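Local atomic coordinates of sugar ABC transporter substrate-binding protein (Treponema pallidum subsp. pallidum, PDB entry 5U2P), a protein that probably binds a small solute, perhaps a sugar, in the periplasm and hands it to an ABC transporter for uptake, although its ligand is not established. Residues Gln48-Lys53 and Asn335-Glu340; Glu55-Ile60 and Ala331-Ser336; Arg207-Arg212 and Ile218-Glu223. All coordinates share one frame; numbering follows the deposited sequence.

In the fold
Contacts 1 and 2 are successive parts of one helix-helix packing, with centres 8 Å apart: helix 45-58 lies against helix 331-337 in both, and Asn335 and Ser336 belong to both. They meet at Tyr333, whose ring also takes the Lys53 ammonium in a cation-pi contact. Contact 3 sits on the opposite side of the chain's centre, its own centre 43 Å from that of contact 1 and 45 Å from that of contact 2, with nearest atoms about 20 Å away in either case. Along the sequence it is nested inside the loops closed by the other two. Two well-separated regions are thus sampled, in keeping with the two-lobed architecture of periplasmic solute-binding proteins.

Contact 1 of 3, residues Gln48-Lys53 and Asn335-Glu340; sequences QNVFTK and NSFFEE
Asn49 and Glu340 make the polar link between the two segments. Asn49 ND2 lies 2.6 Å from Glu340 OE1, yet the N-H...O angle of 123° makes this a weak, strongly bent hydrogen bond despite its short length. The side chains run nearly perpendicular to each other, while their flat ends, amide and carboxylate, are only 18° from coplanar. The other carboxylate oxygen, OE2, is hydrogen-bonded to Ser45 OG near the start of helix 45-58, the stronger of the polar partners of Glu340, so Glu340 joins two points of the same helix to the residues following helix 331-337.

The apolar part is a single meeting of Val50 with Phe337, the pair whose backbones come nearest, with 6.6 Å between Val50 CA and Phe337 CA. Val50 CG2 reaches obliquely to the ring atom Phe337 CD1 at 3.9 Å and also lies beside Phe337 CB. The Phe337 ring stacks on His341 as well.

Lys53 supplies a third, looser contact. Its chain bends at chi3 (69°), carrying the ammonium to Ser336: Lys53 NZ is 4.0 Å from Ser336 CB, a van der Waals approach. The charge of Lys53 finds an aromatic partner in Tyr333, one turn earlier on the second helix.

Helix 45-58 is therefore placed between two elements: Asn49, Val50 and Lys53 address helix 331-337, whereas Phe51 packs on Val62 and Val64 of strand 61-67, an outermost strand of the five-stranded mixed sheet.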
loop_
_atom_site.group_PDB
_atom_site.type_symbol
_atom_site.label_atom_id
_atom_site.label_comp_id
_atom_site.label_asym_id
_atom_site.label_seq_id
_atom_site.Cartn_x
_atom_site.Cartn_y
_atom_site.Cartn_z
ATOM N N GLN A 48 -7.222 20.002 -12.030
ATOM C CA GLN A 48 -7.831 21.154 -12.691
ATOM C C GLN A 48 -7.077 21.505 -13.947
ATOM O O GLN A 48 -7.672 21.705 -14.998
ATOM C CB GLN A 48 -7.861 22.362 -11.755
ATOM C CG GLN A 48 -8.905 22.267 -10.663
ATOM C CD GLN A 48 -8.729 23.350 -9.615
ATOM O OE1 GLN A 48 -8.416 24.493 -9.943
ATOM N NE2 GLN A 48 -8.912 22.990 -8.349
ATOM N N ASN A 49 -5.758 21.572 -13.825
ATOM C CA ASN A 49 -4.920 21.977 -14.934
ATOM C C ASN A 49 -4.903 20.892 -15.990
ATOM O O ASN A 49 -4.806 21.181 -17.182
ATOM C CB ASN A 49 -3.508 22.298 -14.446
ATOM C CG ASN A 49 -3.474 23.529 -13.543
ATOM O OD1 ASN A 49 -4.347 24.392 -13.626
ATOM N ND2 ASN A 49 -2.473 23.607 -12.674
ATOM N N VAL A 50 -5.003 19.637 -15.543
ATOM C CA VAL A 50 -5.134 18.513 -16.447
ATOM C C VAL A 50 -6.376 18.679 -17.323
ATOM O O VAL A 50 -6.311 18.547 -18.547
ATOM C CB VAL A 50 -5.214 17.164 -15.659
ATOM C CG1 VAL A 50 -5.967 16.147 -16.425
ATOM C CG2 VAL A 50 -3.824 16.661 -15.333
ATOM N N PHE A 51 -7.511 18.967 -16.699
ATOM C CA PHE A 51 -8.755 19.108 -17.448
ATOM C C PHE A 51 -8.736 20.389 -18.288
ATOM O O PHE A 51 -9.359 20.455 -19.347
ATOM C CB PHE A 51 -9.962 19.096 -16.507
ATOM C CG PHE A 51 -10.154 17.794 -15.762
ATOM C CD1 PHE A 51 -9.711 16.592 -16.293
ATOM C CD2 PHE A 51 -10.778 17.778 -14.528
ATOM C CE1 PHE A 51 -9.883 15.401 -15.605
ATOM C CE2 PHE A 51 -10.950 16.594 -13.841
ATOM C CZ PHE A 51 -10.503 15.404 -14.382
ATOM N N THR A 52 -8.008 21.410 -17.832
ATOM C CA THR A 52 -7.900 22.643 -18.601
ATOM C C THR A 52 -7.126 22.393 -19.889
ATOM O O THR A 52 -7.511 22.888 -20.949
ATOM C CB THR A 52 -7.211 23.776 -17.799
ATOM O OG1 THR A 52 -7.977 24.064 -16.626
ATOM C CG2 THR A 52 -7.105 25.049 -18.635
ATOM N N LYS A 53 -6.029 21.639 -19.788
ATOM C CA LYS A 53 -5.244 21.237 -20.957
ATOM C C LYS A 53 -6.067 20.411 -21.914
ATOM O O LYS A 53 -5.940 20.522 -23.130
ATOM C CB LYS A 53 -4.017 20.421 -20.547
ATOM C CG LYS A 53 -2.821 21.230 -20.100
ATOM C CD LYS A 53 -1.648 20.323 -19.738
ATOM C CE LYS A 53 -1.066 19.627 -20.961
ATOM N NZ LYS A 53 0.111 18.785 -20.613
ATOM N N ASN A 335 3.541 14.078 -16.547
ATOM C CA ASN A 335 4.630 14.951 -16.105
ATOM C C ASN A 335 4.095 16.274 -15.557
ATOM O O ASN A 335 4.515 16.730 -14.498
ATOM C CB ASN A 335 5.614 15.191 -17.245
ATOM C CG ASN A 335 6.561 14.023 -17.445
ATOM O OD1 ASN A 335 6.939 13.345 -16.487
ATOM N ND2 ASN A 335 6.949 13.779 -18.691
ATOM N N SER A 336 3.133 16.855 -16.256
ATOM C CA SER A 336 2.460 18.057 -15.792
ATOM C C SER A 336 1.731 17.816 -14.477
ATOM O O SER A 336 1.863 18.581 -13.521
ATOM C CB SER A 336 1.489 18.545 -16.868
ATOM O OG SER A 336 0.756 19.669 -16.428
ATOM N N PHE A 337 0.984 16.723 -14.411
ATOM C CA PHE A 337 0.223 16.385 -13.224
ATOM C C PHE A 337 1.087 16.263 -11.971
ATOM O O PHE A 337 0.708 16.730 -10.894
ATOM C CB PHE A 337 -0.540 15.076 -13.509
ATOM C CG PHE A 337 -1.461 14.628 -12.406
ATOM C CD1 PHE A 337 -2.400 15.484 -11.871
ATOM C CD2 PHE A 337 -1.418 13.316 -11.946
ATOM C CE1 PHE A 337 -3.260 15.061 -10.879
ATOM C CE2 PHE A 337 -2.276 12.884 -10.942
ATOM C CZ PHE A 337 -3.199 13.756 -10.411
ATOM N N PHE A 338 2.241 15.609 -12.095
ATOM C CA PHE A 338 3.067 15.329 -10.938
ATOM C C PHE A 338 4.010 16.477 -10.584
ATOM O O PHE A 338 4.840 16.338 -9.682
ATOM C CB PHE A 338 3.850 14.034 -11.150
ATOM C CG PHE A 338 3.082 12.815 -10.687
ATOM C CD1 PHE A 338 2.227 12.148 -11.547
ATOM C CD2 PHE A 338 3.144 12.409 -9.368
ATOM C CE1 PHE A 338 1.488 11.060 -11.105
ATOM C CE2 PHE A 338 2.402 11.323 -8.916
ATOM C CZ PHE A 338 1.574 10.647 -9.793
ATOM N N GLU A 339 3.863 17.610 -11.265
ATOM C CA GLU A 339 4.479 18.848 -10.780
ATOM C C GLU A 339 3.671 19.382 -9.591
ATOM O O GLU A 339 4.158 20.202 -8.819
ATOM C CB GLU A 339 4.568 19.886 -11.897
ATOM C CG GLU A 339 5.622 19.538 -12.937
ATOM C CD GLU A 339 5.667 20.529 -14.080
ATOM O OE1 GLU A 339 4.923 21.529 -14.024
ATOM O OE2 GLU A 339 6.444 20.305 -15.033
ATOM N N GLU A 340 2.444 18.882 -9.448
ATOM C CA GLU A 340 1.542 19.263 -8.367
ATOM C C GLU A 340 1.126 18.085 -7.490
ATOM O O GLU A 340 1.054 18.189 -6.271
ATOM C CB GLU A 340 0.290 19.911 -8.953
ATOM C CG GLU A 340 0.581 21.086 -9.858
ATOM C CD GLU A 340 -0.604 22.016 -9.986
ATOM O OE1 GLU A 340 -1.304 21.944 -11.019
ATOM O OE2 GLU A 340 -0.835 22.813 -9.052
#

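Contact 2 of 3, residues Glu55-Ile60 and Ala331-Ser336; sequences ELEEGI and AAYQNS
Tyr333 extends its phenol from helix 331-337 to the end of helix 45-58, where its hydroxyl lies beside Glu57 and Glu58. The reach is long: even the closest backbone pair, Glu57 CA and Tyr333 CA, is 11.4 Å apart, and the tyrosine side chain spans rather more than half of the gap. Its CG stands anti to the carbonyl carbon (chi1 -84°), which sends the ring out toward the Glu57-Glu58 end of helix 45-58.

Direct approaches are only of packing length. Tyr333 OH is 3.8 Å from Glu57 OE1 and 3.9 Å from Glu58 CG. Glu57 is extended beyond CG and slides past the tyrosine in the opposite direction, its carboxylate turned 70° from the ring plane. Glu58 instead folds at chi2 (-61°), and its side chain runs obliquely to that of Tyr333, meeting it at the hydroxyl.

One water links all three groups by hydrogen bonds. It donates to Glu57 OE1 at 2.5 Å and to Glu58 OE2 at 2.5 Å, and it forms a hydrogen bond of 2.8 Å with Tyr333 OH, lying at the ring edge and in its plane. With both donations directed to acids, the water ties two neighbouring carboxylates together and would be expected to ease their mutual repulsion.

Val327 of helix 318-329 touches both Glu58 and Tyr333, and Leu54 also packs on the tyrosine. Beyond the acids, Gly59, with positive phi, leads the chain on toward strand 61-67. The arrangement is a water-mediated helix-helix contact beside a beta-alpha-beta unit, strand 33-39, helix 45-58 and parallel strand 61-67, as in the sheets of solute-binding proteins.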
loop_
_atom_site.group_PDB
_atom_site.type_symbol
_atom_site.label_atom_id
_atom_site.label_comp_id
_atom_site.label_asym_id
_atom_site.label_seq_id
_atom_site.Cartn_x
_atom_site.Cartn_y
_atom_site.Cartn_z
ATOM N N GLU A 55 -9.247 20.503 -22.475
ATOM C CA GLU A 55 -10.188 21.341 -23.207
ATOM C C GLU A 55 -9.453 22.197 -24.221
ATOM O O GLU A 55 -9.919 22.380 -25.339
ATOM C CB GLU A 55 -10.988 22.229 -22.257
ATOM C CG GLU A 55 -11.998 23.108 -22.981
ATOM C CD GLU A 55 -12.981 23.779 -22.044
ATOM O OE1 GLU A 55 -13.017 23.415 -20.851
ATOM O OE2 GLU A 55 -13.726 24.671 -22.505
ATOM N N LEU A 56 -8.285 22.686 -23.830
ATOM C CA LEU A 56 -7.526 23.606 -24.658
ATOM C C LEU A 56 -6.912 22.890 -25.860
ATOM O O LEU A 56 -6.966 23.394 -26.978
ATOM C CB LEU A 56 -6.439 24.279 -23.820
ATOM C CG LEU A 56 -5.750 25.510 -24.407
ATOM C CD1 LEU A 56 -6.751 26.623 -24.675
ATOM C CD2 LEU A 56 -4.648 25.996 -23.471
ATOM N N GLU A 57 -6.361 21.700 -25.631
ATOM C CA GLU A 57 -5.605 20.985 -26.660
ATOM C C GLU A 57 -6.398 19.905 -27.386
ATOM O O GLU A 57 -6.109 19.605 -28.543
ATOM C CB GLU A 57 -4.349 20.359 -26.047
ATOM C CG GLU A 57 -3.419 21.383 -25.360
ATOM C CD GLU A 57 -2.139 20.765 -24.799
ATOM O OE1 GLU A 57 -1.792 19.632 -25.183
ATOM O OE2 GLU A 57 -1.476 21.419 -23.965
ATOM N N GLU A 58 -7.393 19.322 -26.729
ATOM C CA GLU A 58 -8.048 18.144 -27.279
ATOM C C GLU A 58 -9.500 18.405 -27.653
ATOM O O GLU A 58 -10.186 17.509 -28.173
ATOM C CB GLU A 58 -7.947 16.974 -26.288
ATOM C CG GLU A 58 -6.499 16.628 -25.919
ATOM C CD GLU A 58 -5.668 16.190 -27.116
ATOM O OE1 GLU A 58 -6.212 15.520 -28.003
ATOM O OE2 GLU A 58 -4.465 16.497 -27.174
ATOM N N GLY A 59 -9.961 19.617 -27.370
ATOM C CA GLY A 59 -11.313 20.036 -27.693
ATOM C C GLY A 59 -12.347 19.232 -26.937
ATOM O O GLY A 59 -13.417 18.917 -27.460
ATOM N N ILE A 60 -12.025 18.878 -25.702
ATOM C CA ILE A 60 -12.989 18.177 -24.851
ATOM C C ILE A 60 -13.360 19.122 -23.708
ATOM O O ILE A 60 -12.562 19.357 -22.803
ATOM C CB ILE A 60 -12.451 16.848 -24.307
ATOM C CG1 ILE A 60 -12.064 15.917 -25.470
ATOM C CG2 ILE A 60 -13.511 16.185 -23.442
ATOM C CD1 ILE A 60 -11.433 14.613 -25.054
ATOM N N ALA A 331 2.701 10.583 -21.237
ATOM C CA ALA A 331 3.811 11.050 -20.405
ATOM C C ALA A 331 3.743 12.565 -20.188
ATOM O O ALA A 331 4.054 13.060 -19.100
ATOM C CB ALA A 331 5.134 10.662 -21.037
ATOM N N ALA A 332 3.315 13.287 -21.223
ATOM C CA ALA A 332 3.197 14.743 -21.157
ATOM C C ALA A 332 2.236 15.182 -20.061
ATOM O O ALA A 332 2.509 16.125 -19.312
ATOM C CB ALA A 332 2.742 15.301 -22.504
ATOM N N TYR A 333 1.102 14.497 -19.971
ATOM C CA TYR A 333 0.111 14.840 -18.963
ATOM C C TYR A 333 0.513 14.359 -17.579
ATOM O O TYR A 333 0.318 15.074 -16.598
ATOM C CB TYR A 333 -1.246 14.281 -19.360
ATOM C CG TYR A 333 -2.019 15.162 -20.327
ATOM C CD1 TYR A 333 -1.550 15.416 -21.609
ATOM C CD2 TYR A 333 -3.214 15.753 -19.951
ATOM C CE1 TYR A 333 -2.248 16.220 -22.469
ATOM C CE2 TYR A 333 -3.917 16.559 -20.810
ATOM C CZ TYR A 333 -3.431 16.785 -22.070
ATOM O OH TYR A 333 -4.138 17.576 -22.941
ATOM N N GLN A 334 1.076 13.154 -17.492
ATOM C CA GLN A 334 1.579 12.666 -16.215
ATOM C C GLN A 334 2.671 13.594 -15.668
ATOM O O GLN A 334 2.710 13.865 -14.465
ATOM C CB GLN A 334 2.125 11.239 -16.344
ATOM C CG GLN A 334 1.048 10.183 -16.576
ATOM C CD GLN A 334 0.047 10.156 -15.444
ATOM O OE1 GLN A 334 0.413 9.956 -14.285
ATOM N NE2 GLN A 334 -1.222 10.401 -15.768
ATOM N N ASN A 335 3.541 14.078 -16.547
ATOM C CA ASN A 335 4.630 14.951 -16.105
ATOM C C ASN A 335 4.095 16.274 -15.557
ATOM O O ASN A 335 4.515 16.730 -14.498
ATOM C CB ASN A 335 5.614 15.191 -17.245
ATOM C CG ASN A 335 6.561 14.023 -17.445
ATOM O OD1 ASN A 335 6.939 13.345 -16.487
ATOM N ND2 ASN A 335 6.949 13.779 -18.691
ATOM N N SER A 336 3.133 16.855 -16.256
ATOM C CA SER A 336 2.460 18.057 -15.792
ATOM C C SER A 336 1.731 17.816 -14.477
ATOM O O SER A 336 1.863 18.581 -13.521
ATOM C CB SER A 336 1.489 18.545 -16.868
ATOM O OG SER A 336 0.756 19.669 -16.428
HETATM O O HOH W 1 -3.003 17.486 -25.454
#

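Contact 3 of 3, residues Arg207-Arg212 and Ile218-Glu223; sequences RDLVKR and IDWTHE
Arg212 and Glu223 form a side-on, two-pronged salt bridge. Arg212 NE donates to Glu223 OE1 at 2.7 Å, and Arg212 NH2 to Glu223 OE2 at 2.8 Å. The second bond is the straighter, with an N-H...O angle of 164°, and uses the syn lone pair of OE2; the first meets OE1 on its syn side but somewhat out of the carboxylate plane. Guanidinium and carboxylate are only 14° from coplanar, and two bonds to separate oxygens fix the rotation of both groups.

Next to this pair lies Ile218. Its CB is 3.9 Å from Arg212 CG, the two side chains crossing at about a right angle, and its CD1 sits 3.7 Å from Leu209 CD1. That same Ile218 CD1 lies over the centre of the Trp220 ring, 3.5 Å above its plane. Leu209 CD1 in turn meets the indole at Trp220 CH2, 4.4 Å away, so the three side chains form a mutual cluster.

The segments are joined by backbone too: Ile218 N donates to Arg212 O at 3.1 Å. This bond ties the last turns of helix 191-214 to the loop that follows, ahead of the short 3-10 segment 220-222. An Asx turn opens that segment, Asp219 OD1 accepting from both Thr221 N and Thr221 OG1 on one face of its carboxylate.

Arg212 takes its place through a CG set between backbone N and carbonyl carbon (chi1 64°), which lays one guanidinium face over Leu209 CA. Farther out, Leu209 packs on Ile197 and Leu201 of its own helix, while the backbone N of Trp220 is hydrogen-bonded to Gln414 OE1 of helix 406-417 and the Trp220 ring meets Phe395 edge-to-face.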
loop_
_atom_site.group_PDB
_atom_site.type_symbol
_atom_site.label_atom_id
_atom_site.label_comp_id
_atom_site.label_asym_id
_atom_site.label_seq_id
_atom_site.Cartn_x
_atom_site.Cartn_y
_atom_site.Cartn_z
ATOM N N ARG A 207 -5.950 -12.016 -0.710
ATOM C CA ARG A 207 -7.331 -11.618 -0.924
ATOM C C ARG A 207 -8.335 -12.575 -0.290
ATOM O O ARG A 207 -9.309 -12.146 0.338
ATOM C CB ARG A 207 -7.624 -11.515 -2.413
ATOM C CG ARG A 207 -7.029 -10.289 -3.025
ATOM C CD ARG A 207 -7.287 -10.202 -4.512
ATOM N NE ARG A 207 -6.762 -8.945 -5.052
ATOM C CZ ARG A 207 -6.501 -8.739 -6.339
ATOM N NH1 ARG A 207 -6.717 -9.714 -7.214
ATOM N NH2 ARG A 207 -6.023 -7.564 -6.746
ATOM N N ASP A 208 -8.128 -13.875 -0.487
ATOM C CA ASP A 208 -9.022 -14.863 0.095
ATOM C C ASP A 208 -9.031 -14.807 1.617
ATOM O O ASP A 208 -10.071 -15.003 2.244
ATOM C CB ASP A 208 -8.645 -16.278 -0.348
ATOM C CG ASP A 208 -8.970 -16.540 -1.804
ATOM O OD1 ASP A 208 -9.574 -15.652 -2.441
ATOM O OD2 ASP A 208 -8.628 -17.636 -2.299
ATOM N N LEU A 209 -7.868 -14.569 2.212
ATOM C CA LEU A 209 -7.779 -14.486 3.663
ATOM C C LEU A 209 -8.644 -13.335 4.179
ATOM O O LEU A 209 -9.362 -13.494 5.161
ATOM C CB LEU A 209 -6.326 -14.310 4.111
ATOM C CG LEU A 209 -6.099 -14.334 5.623
ATOM C CD1 LEU A 209 -6.370 -15.722 6.203
ATOM C CD2 LEU A 209 -4.688 -13.873 5.978
ATOM N N VAL A 210 -8.552 -12.169 3.546
ATOM C CA VAL A 210 -9.379 -11.030 3.957
ATOM C C VAL A 210 -10.859 -11.384 3.792
ATOM O O VAL A 210 -11.689 -11.085 4.654
ATOM C CB VAL A 210 -9.038 -9.761 3.158
ATOM C CG1 VAL A 210 -9.976 -8.627 3.529
ATOM C CG2 VAL A 210 -7.584 -9.356 3.423
ATOM N N LYS A 211 -11.172 -12.049 2.688
ATOM C CA LYS A 211 -12.542 -12.446 2.390
ATOM C C LYS A 211 -13.111 -13.346 3.483
ATOM O O LYS A 211 -14.199 -13.089 4.017
ATOM C CB LYS A 211 -12.592 -13.160 1.034
ATOM C CG LYS A 211 -14.000 -13.468 0.519
ATOM C CD LYS A 211 -14.749 -12.180 0.186
ATOM C CE LYS A 211 -16.004 -12.435 -0.647
ATOM N NZ LYS A 211 -17.071 -13.122 0.122
ATOM N N ARG A 212 -12.380 -14.403 3.832
ATOM C CA ARG A 212 -12.922 -15.379 4.777
ATOM C C ARG A 212 -12.839 -14.831 6.200
ATOM O O ARG A 212 -13.655 -15.182 7.045
ATOM C CB ARG A 212 -12.226 -16.746 4.654
ATOM C CG ARG A 212 -10.747 -16.849 4.979
ATOM C CD ARG A 212 -10.307 -18.318 4.849
ATOM N NE ARG A 212 -8.861 -18.525 4.939
ATOM C CZ ARG A 212 -8.013 -18.408 3.918
ATOM N NH1 ARG A 212 -8.445 -18.068 2.703
ATOM N NH2 ARG A 212 -6.724 -18.632 4.114
ATOM N N ILE A 218 -13.716 -18.042 8.355
ATOM C CA ILE A 218 -12.354 -18.502 8.605
ATOM C C ILE A 218 -12.288 -19.412 9.829
ATOM O O ILE A 218 -13.004 -19.200 10.805
ATOM C CB ILE A 218 -11.387 -17.318 8.799
ATOM C CG1 ILE A 218 -9.935 -17.804 8.856
ATOM C CG2 ILE A 218 -11.733 -16.507 10.044
ATOM C CD1 ILE A 218 -8.943 -16.679 8.640
ATOM N N ASP A 219 -11.447 -20.440 9.742
ATOM C CA ASP A 219 -11.039 -21.215 10.913
ATOM C C ASP A 219 -9.515 -21.160 11.034
ATOM O O ASP A 219 -8.800 -21.795 10.246
ATOM C CB ASP A 219 -11.527 -22.665 10.813
ATOM C CG ASP A 219 -11.288 -23.452 12.093
ATOM O OD1 ASP A 219 -10.294 -23.164 12.798
ATOM O OD2 ASP A 219 -12.092 -24.359 12.398
ATOM N N TRP A 220 -9.027 -20.379 11.993
ATOM C CA TRP A 220 -7.599 -20.104 12.105
ATOM C C TRP A 220 -6.758 -21.365 12.293
ATOM O O TRP A 220 -5.589 -21.377 11.908
ATOM C CB TRP A 220 -7.335 -19.099 13.244
ATOM C CG TRP A 220 -7.770 -17.694 12.850
ATOM C CD1 TRP A 220 -8.926 -17.061 13.209
ATOM C CD2 TRP A 220 -7.074 -16.785 11.986
ATOM N NE1 TRP A 220 -8.992 -15.821 12.626
ATOM C CE2 TRP A 220 -7.866 -15.623 11.874
ATOM C CE3 TRP A 220 -5.856 -16.839 11.302
ATOM C CZ2 TRP A 220 -7.477 -14.525 11.111
ATOM C CZ3 TRP A 220 -5.474 -15.748 10.540
ATOM C CH2 TRP A 220 -6.283 -14.612 10.447
ATOM N N THR A 221 -7.333 -22.429 12.850
ATOM C CA THR A 221 -6.552 -23.641 13.094
ATOM C C THR A 221 -6.289 -24.398 11.803
ATOM O O THR A 221 -5.525 -25.362 11.774
ATOM C CB THR A 221 -7.250 -24.573 14.106
ATOM O OG1 THR A 221 -8.551 -24.923 13.627
ATOM C CG2 THR A 221 -7.372 -23.875 15.453
ATOM N N HIS A 222 -6.932 -23.968 10.730
ATOM C CA HIS A 222 -6.661 -24.532 9.426
ATOM C C HIS A 222 -5.566 -23.717 8.695
ATOM O O HIS A 222 -5.069 -24.139 7.644
ATOM C CB HIS A 222 -7.969 -24.590 8.625
ATOM C CG HIS A 222 -9.031 -25.436 9.274
ATOM N ND1 HIS A 222 -9.300 -25.385 10.623
ATOM C CD2 HIS A 222 -9.896 -26.350 8.759
ATOM C CE1 HIS A 222 -10.274 -26.230 10.916
ATOM N NE2 HIS A 222 -10.652 -26.826 9.800
ATOM N N GLU A 223 -5.174 -22.569 9.246
ATOM C CA GLU A 223 -4.251 -21.677 8.530
ATOM C C GLU A 223 -2.792 -22.064 8.745
ATOM O O GLU A 223 -1.990 -21.248 9.201
ATOM C CB GLU A 223 -4.471 -20.216 8.959
ATOM C CG GLU A 223 -5.901 -19.718 8.745
ATOM C CD GLU A 223 -6.283 -19.604 7.275
ATOM O OE1 GLU A 223 -7.491 -19.664 6.974
ATOM O OE2 GLU A 223 -5.383 -19.452 6.422
#